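Aspartate aminotransferase (PDB 1O4S) catalyses the pyridoxal-phosphate-dependent transfer of an amino group from L-aspartate to 2-oxoglutarate, yielding oxaloacetate and L-glutamate, and forms a homodimer. Local coordinates at residues B[54-59]-B[248-253]; B[131-136]-B[358-363]; B[185-190]-B[328-333]. All blocks are in the same frame, centred on the assembly; numbering follows the deposited sequence.

Contact 1 (B[54-59]-B[248-253])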
loop_
_atom_site.group_PDB
_atom_site.type_symbol
_atom_site.label_atom_id
_atom_site.label_comp_id
_atom_site.label_asym_id
_atom_site.label_seq_id
_atom_site.Cartn_x
_atom_site.Cartn_y
_atom_site.Cartn_z
ATOM N N PRO B 54 20.793 1.350 -11.930
ATOM C CA PRO B 54 19.488 1.556 -12.569
ATOM C C PRO B 54 18.727 0.278 -12.487
ATOM O O PRO B 54 19.291 -0.765 -12.168
ATOM C CB PRO B 54 19.845 1.908 -14.039
ATOM C CG PRO B 54 21.239 1.363 -14.281
ATOM C CD PRO B 54 21.886 1.212 -12.922
ATOM N N THR B 55 17.444 0.361 -12.780
ATOM C CA THR B 55 16.652 -0.806 -13.137
ATOM C C THR B 55 17.321 -1.509 -14.319
ATOM O O THR B 55 17.686 -0.850 -15.282
ATOM C CB THR B 55 15.253 -0.359 -13.551
ATOM O OG1 THR B 55 14.598 0.232 -12.436
ATOM C CG2 THR B 55 14.418 -1.546 -13.971
ATOM N N PRO B 56 17.504 -2.824 -14.277
ATOM C CA PRO B 56 18.124 -3.508 -15.411
ATOM C C PRO B 56 17.400 -3.243 -16.709
ATOM O O PRO B 56 16.187 -3.272 -16.738
ATOM C CB PRO B 56 18.025 -4.974 -15.019
ATOM C CG PRO B 56 18.053 -4.952 -13.543
ATOM C CD PRO B 56 17.206 -3.764 -13.194
ATOM N N GLU B 57 18.142 -2.994 -17.776
ATOM C CA GLU B 57 17.532 -2.589 -19.013
ATOM C C GLU B 57 16.501 -3.603 -19.535
ATOM O O GLU B 57 15.513 -3.212 -20.080
ATOM C CB GLU B 57 18.592 -2.266 -20.064
ATOM C CG GLU B 57 18.054 -1.469 -21.267
ATOM C CD GLU B 57 17.478 -0.089 -20.876
ATOM O OE1 GLU B 57 16.824 0.567 -21.735
ATOM O OE2 GLU B 57 17.667 0.359 -19.700
ATOM N N PRO B 58 16.703 -4.907 -19.394
ATOM C CA PRO B 58 15.670 -5.829 -19.882
ATOM C C PRO B 58 14.340 -5.646 -19.176
ATOM O O PRO B 58 13.297 -5.895 -19.791
ATOM C CB PRO B 58 16.284 -7.215 -19.646
ATOM C CG PRO B 58 17.756 -6.938 -19.648
ATOM C CD PRO B 58 17.895 -5.623 -18.911
ATOM N N VAL B 59 14.392 -5.233 -17.914
ATOM C CA VAL B 59 13.208 -4.966 -17.126
ATOM C C VAL B 59 12.528 -3.691 -17.643
ATOM O O VAL B 59 11.337 -3.695 -17.844
ATOM C CB VAL B 59 13.526 -4.820 -15.617
ATOM C CG1 VAL B 59 12.236 -4.484 -14.799
ATOM C CG2 VAL B 59 14.188 -6.082 -15.090
ATOM N N HIS B 248 17.717 -6.247 -7.453
ATOM C CA HIS B 248 17.686 -5.758 -8.834
ATOM C C HIS B 248 17.651 -4.262 -8.930
ATOM O O HIS B 248 17.367 -3.709 -9.997
ATOM C CB HIS B 248 16.468 -6.309 -9.550
ATOM C CG HIS B 248 16.553 -7.772 -9.804
ATOM N ND1 HIS B 248 16.039 -8.707 -8.933
ATOM C CD2 HIS B 248 17.137 -8.467 -10.804
ATOM C CE1 HIS B 248 16.253 -9.919 -9.415
ATOM N NE2 HIS B 248 16.927 -9.800 -10.544
ATOM N N SER B 249 17.920 -3.605 -7.816
ATOM C CA SER B 249 17.914 -2.168 -7.767
ATOM C C SER B 249 16.611 -1.600 -8.350
ATOM O O SER B 249 16.632 -0.750 -9.255
ATOM C CB SER B 249 19.120 -1.600 -8.493
ATOM O OG SER B 249 19.422 -0.320 -8.009
ATOM N N MET B 250 15.498 -2.141 -7.868
ATOM C CA MET B 250 14.174 -1.762 -8.336
ATOM C C MET B 250 13.349 -1.143 -7.225
ATOM O O MET B 250 12.164 -1.319 -7.179
ATOM C CB MET B 250 13.467 -2.985 -8.925
ATOM C CG MET B 250 14.035 -3.377 -10.271
ATOM S SD MET B 250 13.322 -4.912 -10.902
ATOM C CE MET B 250 11.562 -4.516 -11.010
ATOM N N THR B 251 14.006 -0.396 -6.321
ATOM C CA THR B 251 13.351 0.144 -5.117
ATOM C C THR B 251 12.108 0.970 -5.419
ATOM O O THR B 251 11.114 0.817 -4.722
ATOM C CB THR B 251 14.314 1.025 -4.273
ATOM O OG1 THR B 251 14.992 1.900 -5.152
ATOM C CG2 THR B 251 15.366 0.211 -3.539
ATOM N N GLY B 252 12.157 1.842 -6.427
ATOM C CA GLY B 252 11.028 2.681 -6.773
ATOM C C GLY B 252 9.838 1.959 -7.424
ATOM O O GLY B 252 8.785 2.533 -7.518
ATOM N N TRP B 253 10.023 0.718 -7.854
ATOM C CA TRP B 253 8.957 -0.121 -8.431
ATOM C C TRP B 253 7.948 -0.619 -7.394
ATOM O O TRP B 253 6.785 -0.756 -7.726
ATOM C CB TRP B 253 9.507 -1.307 -9.217
ATOM C CG TRP B 253 10.172 -0.923 -10.464
ATOM C CD1 TRP B 253 11.512 -0.657 -10.654
ATOM C CD2 TRP B 253 9.560 -0.811 -11.734
ATOM N NE1 TRP B 253 11.750 -0.390 -11.978
ATOM C CE2 TRP B 253 10.560 -0.439 -12.656
ATOM C CE3 TRP B 253 8.245 -0.965 -12.193
ATOM C CZ2 TRP B 253 10.286 -0.223 -13.995
ATOM C CZ3 TRP B 253 7.979 -0.735 -13.524
ATOM C CH2 TRP B 253 8.998 -0.378 -14.404
HETATM O O HOH W 1 15.631 1.529 -10.437
#

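Contact 2 (B[131-136]-B[358-363]). With PLP (pyridoxal-5'-phosphate), chain M; SO4 (sulfate ion), chain L; SO4 (sulfate ion), chain K.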
loop_
_atom_site.group_PDB
_atom_site.type_symbol
_atom_site.label_atom_id
_atom_site.label_comp_id
_atom_site.label_asym_id
_atom_site.label_seq_id
_atom_site.Cartn_x
_atom_site.Cartn_y
_atom_site.Cartn_z
ATOM N N PHE B 131 15.435 -8.067 17.045
ATOM C CA PHE B 131 16.829 -8.046 17.411
ATOM C C PHE B 131 17.433 -6.726 16.987
ATOM O O PHE B 131 17.370 -6.366 15.816
ATOM C CB PHE B 131 17.564 -9.228 16.752
ATOM C CG PHE B 131 17.040 -10.574 17.173
ATOM C CD1 PHE B 131 16.205 -11.303 16.339
ATOM C CD2 PHE B 131 17.328 -11.079 18.449
ATOM C CE1 PHE B 131 15.688 -12.545 16.729
ATOM C CE2 PHE B 131 16.809 -12.323 18.857
ATOM C CZ PHE B 131 15.984 -13.058 17.986
ATOM N N SER B 132 18.001 -5.990 17.932
ATOM C CA SER B 132 18.670 -4.741 17.626
ATOM C C SER B 132 20.173 -5.072 17.516
ATOM O O SER B 132 20.591 -6.058 18.094
ATOM C CB SER B 132 18.397 -3.700 18.706
ATOM O OG SER B 132 19.022 -4.068 19.926
ATOM N N PRO B 133 20.969 -4.290 16.777
ATOM C CA PRO B 133 20.487 -3.151 15.948
ATOM C C PRO B 133 19.362 -3.511 14.976
ATOM O O PRO B 133 19.425 -4.546 14.330
ATOM C CB PRO B 133 21.747 -2.694 15.185
ATOM C CG PRO B 133 22.895 -3.125 16.071
ATOM C CD PRO B 133 22.435 -4.412 16.742
ATOM N N VAL B 134 18.335 -2.674 14.890
ATOM C CA VAL B 134 17.112 -3.061 14.175
ATOM C C VAL B 134 16.688 -2.015 13.150
ATOM O O VAL B 134 16.719 -0.837 13.428
ATOM C CB VAL B 134 15.957 -3.359 15.164
ATOM C CG1 VAL B 134 15.480 -2.092 15.854
ATOM C CG2 VAL B 134 14.778 -4.081 14.476
ATOM N N TRP B 135 16.296 -2.469 11.958
ATOM C CA TRP B 135 15.790 -1.574 10.913
ATOM C C TRP B 135 14.596 -0.722 11.412
ATOM O O TRP B 135 13.758 -1.167 12.198
ATOM C CB TRP B 135 15.391 -2.379 9.667
ATOM C CG TRP B 135 14.967 -1.543 8.512
ATOM C CD1 TRP B 135 15.637 -0.463 7.973
ATOM C CD2 TRP B 135 13.793 -1.719 7.713
ATOM N NE1 TRP B 135 14.933 0.035 6.902
ATOM C CE2 TRP B 135 13.805 -0.720 6.712
ATOM C CE3 TRP B 135 12.724 -2.621 7.735
ATOM C CZ2 TRP B 135 12.789 -0.602 5.743
ATOM C CZ3 TRP B 135 11.688 -2.493 6.742
ATOM C CH2 TRP B 135 11.748 -1.504 5.774
ATOM N N VAL B 136 14.535 0.503 10.915
ATOM C CA VAL B 136 13.638 1.515 11.452
ATOM C C VAL B 136 12.138 1.294 11.303
ATOM O O VAL B 136 11.372 1.965 11.986
ATOM C CB VAL B 136 13.983 2.914 10.899
ATOM C CG1 VAL B 136 15.361 3.325 11.351
ATOM C CG2 VAL B 136 13.893 2.948 9.364
ATOM N N PHE B 358 18.688 2.883 14.991
ATOM C CA PHE B 358 18.541 1.433 14.969
ATOM C C PHE B 358 18.543 0.820 16.387
ATOM O O PHE B 358 18.761 -0.389 16.561
ATOM C CB PHE B 358 19.670 0.865 14.121
ATOM C CG PHE B 358 19.807 1.539 12.768
ATOM C CD1 PHE B 358 19.026 1.127 11.690
ATOM C CD2 PHE B 358 20.705 2.593 12.571
ATOM C CE1 PHE B 358 19.153 1.747 10.398
ATOM C CE2 PHE B 358 20.837 3.226 11.311
ATOM C CZ PHE B 358 20.033 2.794 10.225
ATOM N N LEU B 359 18.310 1.676 17.383
ATOM C CA LEU B 359 18.340 1.337 18.813
ATOM C C LEU B 359 19.683 0.823 19.320
ATOM O O LEU B 359 19.732 0.054 20.277
ATOM C CB LEU B 359 17.226 0.345 19.168
ATOM C CG LEU B 359 15.838 0.760 18.664
ATOM C CD1 LEU B 359 14.733 -0.176 19.198
ATOM C CD2 LEU B 359 15.570 2.229 19.015
ATOM N N LYS B 360 20.767 1.265 18.696
ATOM C CA LYS B 360 22.117 0.906 19.122
ATOM C C LYS B 360 23.018 2.138 19.112
ATOM O O LYS B 360 23.778 2.355 18.149
ATOM C CB LYS B 360 22.706 -0.195 18.241
ATOM C CG LYS B 360 24.010 -0.760 18.807
ATOM C CD LYS B 360 23.748 -1.816 19.859
ATOM C CE LYS B 360 25.057 -2.272 20.477
ATOM N NZ LYS B 360 24.883 -3.446 21.344
ATOM N N PRO B 361 22.918 2.944 20.172
ATOM C CA PRO B 361 23.749 4.143 20.327
ATOM C C PRO B 361 25.258 3.855 20.363
ATOM O O PRO B 361 25.688 2.749 20.665
ATOM C CB PRO B 361 23.278 4.731 21.666
ATOM C CG PRO B 361 21.871 4.149 21.858
ATOM C CD PRO B 361 21.979 2.769 21.300
ATOM N N GLY B 362 26.056 4.862 20.041
ATOM C CA GLY B 362 27.494 4.718 19.998
ATOM C C GLY B 362 28.014 4.050 18.741
ATOM O O GLY B 362 29.164 3.618 18.695
ATOM N N PHE B 363 27.162 3.965 17.725
ATOM C CA PHE B 363 27.512 3.393 16.429
ATOM C C PHE B 363 26.992 4.316 15.350
ATOM O O PHE B 363 26.132 5.162 15.587
ATOM C CB PHE B 363 26.882 2.012 16.252
ATOM C CG PHE B 363 27.571 0.915 17.024
ATOM C CD1 PHE B 363 27.199 0.626 18.347
ATOM C CD2 PHE B 363 28.570 0.154 16.426
ATOM C CE1 PHE B 363 27.823 -0.403 19.064
ATOM C CE2 PHE B 363 29.206 -0.877 17.126
ATOM C CZ PHE B 363 28.845 -1.156 18.455
HETATM N N1 PLP M . 13.903 -4.780 5.087
HETATM C C2 PLP M . 15.095 -4.091 5.203
HETATM C C2A PLP M . 15.879 -4.358 6.454
HETATM C C3 PLP M . 15.506 -3.177 4.220
HETATM O O3 PLP M . 16.571 -2.583 4.338
HETATM C C4 PLP M . 14.731 -2.994 3.065
HETATM C C4A PLP M . 15.196 -2.009 1.969
HETATM C C5 PLP M . 13.530 -3.740 2.982
HETATM C C6 PLP M . 13.140 -4.611 3.997
HETATM C C5A PLP M . 12.541 -3.704 1.836
HETATM O O4P PLP M . 12.124 -2.522 1.174
HETATM P P PLP M . 11.142 -2.558 -0.090
HETATM O O1P PLP M . 11.722 -1.471 -0.917
HETATM O O2P PLP M . 11.164 -3.892 -0.712
HETATM O O3P PLP M . 9.879 -2.169 0.573
HETATM S S SO4 L . 28.824 -3.608 21.935
HETATM O O1 SO4 L . 27.693 -3.715 21.004
HETATM O O2 SO4 L . 29.550 -2.342 21.708
HETATM O O3 SO4 L . 28.230 -3.576 23.277
HETATM O O4 SO4 L . 29.686 -4.793 21.820
HETATM S S SO4 K . 17.049 2.596 5.506
HETATM O O1 SO4 K . 17.801 1.333 5.471
HETATM O O2 SO4 K . 16.584 2.771 6.887
HETATM O O3 SO4 K . 17.804 3.782 5.039
HETATM O O4 SO4 K . 15.941 2.449 4.577
HETATM O O HOH W 2 18.606 -2.242 21.649
#

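Contact 3 (B[185-190]-B[328-333]). With PLP (pyridoxal-5'-phosphate), chain M; SO4 (sulfate ion), chain K.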
loop_
_atom_site.group_PDB
_atom_site.type_symbol
_atom_site.label_atom_id
_atom_site.label_comp_id
_atom_site.label_asym_id
_atom_site.label_seq_id
_atom_site.Cartn_x
_atom_site.Cartn_y
_atom_site.Cartn_z
ATOM N N ASN B 185 20.254 -5.312 8.152
ATOM C CA ASN B 185 20.351 -3.871 8.113
ATOM C C ASN B 185 20.162 -3.436 9.589
ATOM O O ASN B 185 19.075 -3.684 10.142
ATOM C CB ASN B 185 19.242 -3.335 7.204
ATOM C CG ASN B 185 19.240 -1.837 7.083
ATOM O OD1 ASN B 185 19.987 -1.145 7.756
ATOM N ND2 ASN B 185 18.402 -1.320 6.190
ATOM N N PRO B 186 21.105 -2.720 10.227
ATOM C CA PRO B 186 22.251 -2.010 9.624
ATOM C C PRO B 186 23.652 -2.616 9.702
ATOM O O PRO B 186 24.583 -1.944 9.299
ATOM C CB PRO B 186 22.275 -0.742 10.460
ATOM C CG PRO B 186 21.982 -1.267 11.868
ATOM C CD PRO B 186 21.007 -2.422 11.672
ATOM N N THR B 187 23.807 -3.834 10.192
ATOM C CA THR B 187 25.134 -4.341 10.521
ATOM C C THR B 187 25.805 -5.080 9.395
ATOM O O THR B 187 27.008 -5.218 9.398
ATOM C CB THR B 187 25.114 -5.269 11.740
ATOM O OG1 THR B 187 24.315 -6.426 11.474
ATOM C CG2 THR B 187 24.506 -4.593 12.979
ATOM N N GLY B 188 25.023 -5.588 8.456
ATOM C CA GLY B 188 25.526 -6.448 7.423
ATOM C C GLY B 188 25.861 -7.851 7.834
ATOM O O GLY B 188 26.447 -8.555 7.047
ATOM N N VAL B 189 25.528 -8.274 9.049
ATOM C CA VAL B 189 25.831 -9.638 9.446
ATOM C C VAL B 189 24.796 -10.601 8.889
ATOM O O VAL B 189 23.691 -10.220 8.498
ATOM C CB VAL B 189 25.960 -9.852 10.977
ATOM C CG1 VAL B 189 26.999 -8.895 11.560
ATOM C CG2 VAL B 189 24.579 -9.747 11.690
ATOM N N VAL B 190 25.202 -11.864 8.882
ATOM C CA VAL B 190 24.423 -12.970 8.400
ATOM C C VAL B 190 24.347 -13.936 9.584
ATOM O O VAL B 190 25.354 -14.288 10.180
ATOM C CB VAL B 190 25.159 -13.570 7.201
ATOM C CG1 VAL B 190 24.983 -15.058 7.107
ATOM C CG2 VAL B 190 24.783 -12.885 5.903
ATOM N N TYR B 328 25.756 -2.103 4.055
ATOM C CA TYR B 328 26.007 -1.288 5.246
ATOM C C TYR B 328 27.226 -1.757 6.058
ATOM O O TYR B 328 27.619 -2.947 6.072
ATOM C CB TYR B 328 24.785 -1.287 6.153
ATOM C CG TYR B 328 23.519 -1.111 5.390
ATOM C CD1 TYR B 328 23.198 0.122 4.848
ATOM C CD2 TYR B 328 22.684 -2.195 5.130
ATOM C CE1 TYR B 328 22.062 0.287 4.108
ATOM C CE2 TYR B 328 21.535 -2.038 4.397
ATOM C CZ TYR B 328 21.227 -0.779 3.875
ATOM O OH TYR B 328 20.062 -0.552 3.158
ATOM N N LEU B 329 27.826 -0.782 6.721
ATOM C CA LEU B 329 28.882 -1.019 7.662
ATOM C C LEU B 329 28.516 -0.219 8.927
ATOM O O LEU B 329 28.293 0.997 8.870
ATOM C CB LEU B 329 30.229 -0.603 7.058
ATOM C CG LEU B 329 31.418 -1.155 7.839
ATOM C CD1 LEU B 329 32.572 -1.546 6.925
ATOM C CD2 LEU B 329 31.875 -0.158 8.880
ATOM N N PHE B 330 28.433 -0.919 10.060
ATOM C CA PHE B 330 27.985 -0.317 11.312
ATOM C C PHE B 330 29.190 -0.175 12.264
ATOM O O PHE B 330 29.571 -1.130 12.944
ATOM C CB PHE B 330 26.889 -1.206 11.905
ATOM C CG PHE B 330 25.938 -0.494 12.841
ATOM C CD1 PHE B 330 25.724 -0.974 14.118
ATOM C CD2 PHE B 330 25.220 0.620 12.420
ATOM C CE1 PHE B 330 24.846 -0.335 14.966
ATOM C CE2 PHE B 330 24.343 1.251 13.245
ATOM C CZ PHE B 330 24.147 0.782 14.523
ATOM N N PHE B 331 29.800 0.998 12.311
ATOM C CA PHE B 331 31.029 1.130 13.103
ATOM C C PHE B 331 30.863 1.911 14.397
ATOM O O PHE B 331 29.865 2.583 14.594
ATOM C CB PHE B 331 32.223 1.611 12.260
ATOM C CG PHE B 331 32.134 3.040 11.739
ATOM C CD1 PHE B 331 31.621 3.306 10.468
ATOM C CD2 PHE B 331 32.673 4.095 12.465
ATOM C CE1 PHE B 331 31.608 4.618 9.949
ATOM C CE2 PHE B 331 32.652 5.412 11.967
ATOM C CZ PHE B 331 32.127 5.672 10.700
ATOM N N LYS B 332 31.850 1.766 15.276
ATOM C CA LYS B 332 31.807 2.301 16.634
ATOM C C LYS B 332 32.407 3.707 16.652
ATOM O O LYS B 332 33.478 3.957 16.081
ATOM C CB LYS B 332 32.575 1.362 17.561
ATOM C CG LYS B 332 32.442 1.638 19.065
ATOM C CD LYS B 332 31.390 0.765 19.766
ATOM C CE LYS B 332 31.228 1.181 21.242
ATOM N NZ LYS B 332 30.248 2.314 21.416
ATOM N N VAL B 333 31.682 4.629 17.266
ATOM C CA VAL B 333 32.134 6.002 17.430
ATOM C C VAL B 333 32.267 6.334 18.924
ATOM O O VAL B 333 31.602 5.728 19.766
ATOM C CB VAL B 333 31.174 7.012 16.708
ATOM C CG1 VAL B 333 31.210 6.803 15.199
ATOM C CG2 VAL B 333 29.737 6.925 17.235
HETATM N N1 PLP M . 13.903 -4.780 5.087
HETATM C C2 PLP M . 15.095 -4.091 5.203
HETATM C C2A PLP M . 15.879 -4.358 6.454
HETATM C C3 PLP M . 15.506 -3.177 4.220
HETATM O O3 PLP M . 16.571 -2.583 4.338
HETATM C C4 PLP M . 14.731 -2.994 3.065
HETATM C C4A PLP M . 15.196 -2.009 1.969
HETATM C C5 PLP M . 13.530 -3.740 2.982
HETATM C C6 PLP M . 13.140 -4.611 3.997
HETATM C C5A PLP M . 12.541 -3.704 1.836
HETATM O O4P PLP M . 12.124 -2.522 1.174
HETATM P P PLP M . 11.142 -2.558 -0.090
HETATM O O1P PLP M . 11.722 -1.471 -0.917
HETATM O O2P PLP M . 11.164 -3.892 -0.712
HETATM O O3P PLP M . 9.879 -2.169 0.573
HETATM S S SO4 K . 17.049 2.596 5.506
HETATM O O1 SO4 K . 17.801 1.333 5.471
HETATM O O2 SO4 K . 16.584 2.771 6.887
HETATM O O3 SO4 K . 17.804 3.782 5.039
HETATM O O4 SO4 K . 15.941 2.449 4.577
HETATM O O HOH W 3 29.134 -3.898 10.019
#

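Contact 1 (B[54-59]-B[248-253])
In the fold type I architecture of class I aminotransferases, the loop joining strands 238-243 and 256-259 of the seven-stranded sheet carries K246, the lysine that forms the Schiff base with the cofactor, although the two are not joined here. Its continuation, 248-253, lies against the lead-in and first turn of helix 57-68, with P56 at the N-cap. Polar contacts converge on T55. W253 presents the edge of its indole, and NE1 donates to T55 OG1 over 3.0 Å; the oxygen lies in the ring plane and the bond is fairly straight (158°). The T55 torsion (chi1 -64°) sets OG1 anti to the carbonyl carbon, where it also donates to a water 2.6 Å away. That water passes a hydrogen to S249 O, so the T55 hydroxyl accepts one bond, donates another, and has its rotation fixed. S249 OG is held by F53 O. Apolar contacts gather round M250. Its chain bends at chi3 (60°), bringing CE tip to tip with V59 CG1 at 3.8 Å and over the rim of one W253 face. The T55 and M250 side chains cross at about a right angle. A286 of helix 281-290 touches both V59 and W253, while L67 of the second subunit packs on W253, which places the cluster at the dimer interface. At the helix start, P56 CB points toward the loop, and ring atom CD comes 3.2 Å from H248 O.

Contact 2 (B[131-136]-B[358-363])
W135 lays one face of its indole over the pyridine ring of PLP, with PLP C2 above the indole centre and PLP N1 3.6 Å from W135 CZ3. CG stands anti to the backbone N (chi1 -175°), and the ring edge carries NE1 toward a sulfate, giving two weak hydrogen bonds, the shorter 3.2 Å from W135 NE1 to sulfate O2. An alanine here would remove the indole and would probably cost the cofactor its stacking partner on that face and the sulfate one weak donor. The segment bearing W135 leaves strand 127-132 through a cis bond before P133 and meets the 358-363 loop through a single backbone hydrogen bond. V134 N donates to F358 O over 2.9 Å, in the carbonyl plane and on a lone pair, while F358 CA-H approaches V134 O in return. The F358 ring turns its edge to the same V134 O, its CD1 3.5 Å away. Farther along, K360 CB rests on P133 CG at 3.7 Å; the chain then bends at chi2 (83°) and leads NZ off to a salt bridge with E153 and a hydrogen bond to a second sulfate. A water links S132 OG to L359 O. N185 and R365, like W135 assigned by similarity to aspartate binding, also hold the first sulfate, so this anion is likely to mark where a substrate carboxylate would bind.

Contact 3 (B[185-190]-B[328-333])
Strand 328-332, at the margin of the four-stranded sheet of the small domain of this fold type I enzyme, packs here on the Asn-Pro-Thr-Gly loop that follows strand 175-180 of the large domain. Y328 has the most surface buried. Its ring, with CG anti to the carbonyl carbon (chi1 -44°), lies under the carboxamide of N185: the two planes are 16° apart and stacked, with N185 CG 3.5 Å from Y328 CE2 and OD1 over the face toward the rim. Y328 OH is bonded to Y216 OH, which also binds the cofactor. The tyrosine thus backs an amide with both N-H bonds used and its oxygen also bonded: N185 ND2 donates to PLP O3 over 2.9 Å and to sulfate O1 over 2.8 Å, both bonds fairly straight, and OD1 accepts from R365. A donor on the PLP phenolic oxygen would probably stabilise its ionised form. P186, preceded by a cis peptide bond, runs alongside F330. Its CG sits over the ring face in a CH-pi contact, 3.8 Å from the F330 centroid and 16° off the normal, while T187 CG2 meets the ring obliquely at CD1. F330 also meets the ring of F363 with nearly parallel planes. P186 O is buried against Y328 CB at 3.2 Å and has no hydrogen-bonding partner in the model. T187 OG1, bonded to N184, accepts from V189 N in an ST turn, and G188 follows with positive phi, where a CB would probably crowd Y328 O. In place of a direct backbone bond, one water joins the segments, donating to T187 O at 2.6 Å and accepting from F330 N at 3.1 Å.

From the N terminus, 54-59 comes first and closes contact 1 with 248-253. Within that loop lie 131-136 and 185-190, whose partners come later in the chain, so contacts 2 and 3 both cross contact 1. Contact 3, closed at 328-333, is nested inside the longer loop that contact 2 closes at 358-363. Contacts 2 and 3 tie the loops after strands 127-132 and 175-180 of the large sheet to the small sheet, and they touch through G362 and V333. Both also reach PLP and one sulfate. Contact 1, its centre about 29 Å from that of contact 2, joins helix 57-68 to the loop beyond K246 near the second subunit.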